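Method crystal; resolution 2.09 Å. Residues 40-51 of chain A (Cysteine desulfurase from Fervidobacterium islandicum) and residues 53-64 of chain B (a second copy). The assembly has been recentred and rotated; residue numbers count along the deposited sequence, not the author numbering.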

# COMPACT_ATOMS: atom_id res chain seq x y z
N ALA A 40 3.47 -6.75 18.98
CA ALA A 40 4.37 -5.73 18.56
C ALA A 40 4.83 -5.87 17.10
O ALA A 40 5.25 -4.92 16.49
CB ALA A 40 5.53 -5.77 19.48
N ALA A 41 4.71 -7.08 16.54
CA ALA A 41 4.96 -7.33 15.16
C ALA A 41 3.69 -7.08 14.31
O ALA A 41 3.80 -6.53 13.20
CB ALA A 41 5.44 -8.77 14.96
N SER A 42 2.56 -7.62 14.72
CA SER A 42 1.27 -7.31 14.14
C SER A 42 0.16 -7.82 15.04
O SER A 42 0.42 -8.60 15.97
CB SER A 42 1.11 -7.86 12.72
OG SER A 42 0.10 -7.12 12.01
N THR A 43 -1.06 -7.35 14.82
CA THR A 43 -2.18 -7.77 15.68
C THR A 43 -3.20 -8.62 14.97
O THR A 43 -3.32 -8.63 13.72
CB THR A 43 -2.88 -6.56 16.31
OG1 THR A 43 -3.25 -5.65 15.27
CG2 THR A 43 -1.95 -5.83 17.31
N LEU A 44 -4.01 -9.28 15.78
CA LEU A 44 -5.04 -10.20 15.28
C LEU A 44 -6.25 -9.36 14.87
O LEU A 44 -6.40 -8.21 15.33
CB LEU A 44 -5.44 -11.18 16.38
CG LEU A 44 -4.39 -12.09 16.98
CD1 LEU A 44 -5.06 -12.94 18.05
CD2 LEU A 44 -3.66 -12.97 15.97
N LYS A 45 -7.09 -9.92 14.01
CA LYS A 45 -8.21 -9.18 13.40
C LYS A 45 -9.56 -9.53 13.99
O LYS A 45 -9.86 -10.68 14.33
CB LYS A 45 -8.25 -9.40 11.89
CG LYS A 45 -6.91 -9.24 11.16
CD LYS A 45 -6.15 -7.98 11.56
CE LYS A 45 -4.81 -7.85 10.86
NZ LYS A 45 -4.00 -6.84 11.60
N CYS A 46 -10.38 -8.50 14.07
CA CYS A 46 -11.71 -8.53 14.62
C CYS A 46 -12.69 -8.98 13.56
O CYS A 46 -12.73 -8.42 12.47
CB CYS A 46 -12.06 -7.13 15.12
SG CYS A 46 -13.77 -7.02 15.59
N LYS A 47 -13.50 -9.99 13.87
CA LYS A 47 -14.41 -10.55 12.88
C LYS A 47 -15.42 -9.52 12.37
O LYS A 47 -15.64 -9.42 11.17
CB LYS A 47 -15.14 -11.71 13.46
CG LYS A 47 -15.98 -12.47 12.46
CD LYS A 47 -16.34 -13.82 13.07
CE LYS A 47 -17.83 -14.04 13.06
NZ LYS A 47 -18.24 -14.38 11.69
N SER A 48 -15.98 -8.70 13.25
CA SER A 48 -17.01 -7.77 12.81
C SER A 48 -16.41 -6.70 11.91
O SER A 48 -17.05 -6.28 10.96
CB SER A 48 -17.79 -7.18 14.00
OG SER A 48 -17.02 -6.26 14.78
N VAL A 49 -15.16 -6.29 12.19
CA VAL A 49 -14.50 -5.28 11.33
C VAL A 49 -14.25 -5.87 9.96
O VAL A 49 -14.51 -5.23 8.93
CB VAL A 49 -13.19 -4.76 11.94
CG1 VAL A 49 -12.35 -3.96 10.94
CG2 VAL A 49 -13.52 -3.96 13.18
N ILE A 50 -13.74 -7.09 9.94
CA ILE A 50 -13.41 -7.70 8.67
C ILE A 50 -14.67 -7.96 7.83
O ILE A 50 -14.62 -7.85 6.59
CB ILE A 50 -12.59 -9.01 8.89
CG1 ILE A 50 -11.25 -8.69 9.59
CG2 ILE A 50 -12.36 -9.73 7.59
CD1 ILE A 50 -10.31 -7.79 8.84
N GLU A 51 -15.81 -8.30 8.49
CA GLU A 51 -17.10 -8.46 7.81
C GLU A 51 -17.55 -7.16 7.18
O GLU A 51 -18.16 -7.14 6.12
CB GLU A 51 -18.22 -9.00 8.78
CG GLU A 51 -18.03 -10.47 9.06
CD GLU A 51 -19.03 -11.10 10.07
OE1 GLU A 51 -19.68 -10.36 10.87
OE2 GLU A 51 -19.12 -12.36 10.06
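Chain B (53-64) MTDFYLYHYSNI

Chain B runs antiparallel to chain A: Ser42(A) lies nearest Asn63(B), Lys45(A) nearest Leu58(B) and Ile50(A) nearest Thr54(B). Residues 53-59 of chain B are helical and lead through His60(B) into an extended tail, whereas chain A is extended from Ser42(A) to Cys46(A), the N-cap of the helix that starts at Lys47(A). The two helices cross at 157°, with axes 10.6 Å apart at closest approach, and the summed buried surface is 590 Å². Two direct hydrogen bonds join the stretches here. Asn63(B) ND2 donates to Ala41(A) O (3.0 Å, 160° at the hydrogen), while Asn63(B) OD1 accepts from the backbone N of Ile64(B) at 2.8 Å, so both ends of the amide are used. Ser42(A) OG and Tyr61(B) OH share a short 2.5 Å hydrogen bond at the edge of the ring. Lys45(A) places CE over a face of this ring, 3.7 Å from the Tyr61(B) centroid, in a CH-pi contact; its ammonium, NZ, turns back to Thr43(A) O at 2.9 Å and has a further partner elsewhere in the structure. Water links both backbone polar atoms of Lys45(A), N and O, to chain B: water 1 accepts from Lys45(A) N (3.0 Å) and donates to Tyr57(B) O (2.8 Å), and water 2 donates to Lys45(A) O (2.9 Å) and, weakly, to Leu58(B) O (3.3 Å). Between the helices the contacts are mostly apolar. Ile50(A) CD1 sits over a face of Tyr57(B), 4.2 Å from the ring centroid, and Ile50(A) CG1 packs 4.0 Å from Leu58(B) CD2, the methyl that also lies 3.9 Å from Lys47(A) CA. Ile50(A) CG2 approaches Thr54(B) OG1 to 3.9 Å, a hydroxyl hydrogen-bonded elsewhere. Lys47(A) NZ forms a salt bridge within its own helix, 2.7 Å from Glu51(A) OE2.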

# COMPACT_ATOMS: atom_id res chain seq x y z
N MET B 53 -9.60 -14.38 1.56
CA MET B 53 -8.90 -13.31 2.27
C MET B 53 -9.35 -13.14 3.69
O MET B 53 -8.54 -12.90 4.60
CB MET B 53 -9.09 -11.98 1.56
CG MET B 53 -8.45 -11.95 0.20
SD MET B 53 -8.87 -10.45 -0.68
CE MET B 53 -8.08 -9.26 0.37
N THR B 54 -10.66 -13.24 3.87
CA THR B 54 -11.26 -13.22 5.20
C THR B 54 -10.70 -14.39 6.10
O THR B 54 -10.27 -14.17 7.23
CB THR B 54 -12.80 -13.28 5.07
OG1 THR B 54 -13.25 -12.03 4.53
CG2 THR B 54 -13.46 -13.56 6.39
N ASP B 55 -10.71 -15.59 5.56
CA ASP B 55 -10.16 -16.76 6.29
C ASP B 55 -8.67 -16.53 6.65
O ASP B 55 -8.25 -16.78 7.78
CB ASP B 55 -10.24 -17.95 5.37
CG ASP B 55 -9.55 -19.20 5.95
OD1 ASP B 55 -10.08 -19.74 6.91
OD2 ASP B 55 -8.47 -19.58 5.47
N PHE B 56 -7.90 -15.94 5.72
CA PHE B 56 -6.50 -15.61 6.01
C PHE B 56 -6.41 -14.64 7.15
O PHE B 56 -5.68 -14.88 8.08
CB PHE B 56 -5.78 -15.12 4.74
CG PHE B 56 -4.37 -14.78 4.95
CD1 PHE B 56 -3.42 -15.79 5.01
CD2 PHE B 56 -3.98 -13.49 5.19
CE1 PHE B 56 -2.12 -15.49 5.28
CE2 PHE B 56 -2.65 -13.17 5.42
CZ PHE B 56 -1.71 -14.17 5.47
N TYR B 57 -7.14 -13.53 7.08
CA TYR B 57 -7.02 -12.47 8.08
C TYR B 57 -7.38 -12.99 9.48
O TYR B 57 -6.83 -12.54 10.44
CB TYR B 57 -8.02 -11.33 7.81
CG TYR B 57 -7.50 -10.08 7.09
CD1 TYR B 57 -6.33 -9.43 7.51
CD2 TYR B 57 -8.20 -9.54 6.02
CE1 TYR B 57 -5.88 -8.27 6.85
CE2 TYR B 57 -7.79 -8.34 5.39
CZ TYR B 57 -6.60 -7.73 5.83
OH TYR B 57 -6.17 -6.62 5.22
N LEU B 58 -8.39 -13.84 9.56
CA LEU B 58 -8.96 -14.28 10.89
C LEU B 58 -8.23 -15.51 11.45
O LEU B 58 -8.16 -15.68 12.66
CB LEU B 58 -10.45 -14.57 10.77
CG LEU B 58 -11.41 -13.45 10.31
CD1 LEU B 58 -12.85 -13.93 10.15
CD2 LEU B 58 -11.33 -12.32 11.30
N TYR B 59 -7.65 -16.33 10.59
CA TYR B 59 -7.15 -17.61 11.07
C TYR B 59 -5.70 -17.93 10.74
O TYR B 59 -5.17 -18.82 11.35
CB TYR B 59 -8.03 -18.78 10.59
CG TYR B 59 -9.42 -18.82 11.13
CD1 TYR B 59 -9.67 -19.20 12.46
CD2 TYR B 59 -10.51 -18.49 10.32
CE1 TYR B 59 -10.97 -19.26 12.95
CE2 TYR B 59 -11.79 -18.53 10.80
CZ TYR B 59 -12.00 -18.92 12.11
OH TYR B 59 -13.26 -18.89 12.56
N HIS B 60 -5.03 -17.20 9.84
CA HIS B 60 -3.68 -17.58 9.46
C HIS B 60 -2.75 -16.34 9.38
O HIS B 60 -1.78 -16.32 8.64
CB HIS B 60 -3.71 -18.28 8.09
CG HIS B 60 -4.57 -19.50 8.10
ND1 HIS B 60 -4.17 -20.68 8.71
CD2 HIS B 60 -5.84 -19.71 7.67
CE1 HIS B 60 -5.15 -21.57 8.63
NE2 HIS B 60 -6.19 -20.99 8.03
N TYR B 61 -3.05 -15.36 10.19
CA TYR B 61 -2.43 -14.05 10.10
C TYR B 61 -1.34 -13.79 11.15
O TYR B 61 -1.53 -14.13 12.28
CB TYR B 61 -3.51 -12.96 10.20
CG TYR B 61 -2.88 -11.61 10.11
CD1 TYR B 61 -2.60 -11.04 8.89
CD2 TYR B 61 -2.54 -10.91 11.24
CE1 TYR B 61 -1.99 -9.83 8.82
CE2 TYR B 61 -1.90 -9.72 11.17
CZ TYR B 61 -1.65 -9.17 9.96
OH TYR B 61 -1.04 -7.96 9.89
N SER B 62 -0.20 -13.24 10.70
CA SER B 62 0.84 -12.69 11.50
C SER B 62 1.82 -11.97 10.59
O SER B 62 1.72 -12.04 9.38
CB SER B 62 1.61 -13.75 12.34
OG SER B 62 0.94 -14.01 13.60
N ASN B 63 2.80 -11.30 11.17
CA ASN B 63 3.85 -10.70 10.34
C ASN B 63 4.84 -11.83 9.87
O ASN B 63 4.87 -12.91 10.47
CB ASN B 63 4.56 -9.54 11.08
CG ASN B 63 4.99 -8.44 10.11
OD1 ASN B 63 5.22 -8.73 8.93
ND2 ASN B 63 5.03 -7.17 10.57
N ILE B 64 5.60 -11.55 8.81
CA ILE B 64 6.18 -12.56 7.99
C ILE B 64 7.69 -12.51 7.82
O ILE B 64 8.34 -11.50 8.16
CB ILE B 64 5.51 -12.57 6.58
CG1 ILE B 64 5.72 -11.23 5.85
CG2 ILE B 64 4.04 -13.02 6.75
CD1 ILE B 64 5.21 -11.21 4.41
O HOH W 1 -6.31 -12.71 13.19
O HOH W 2 -8.57 -13.24 14.86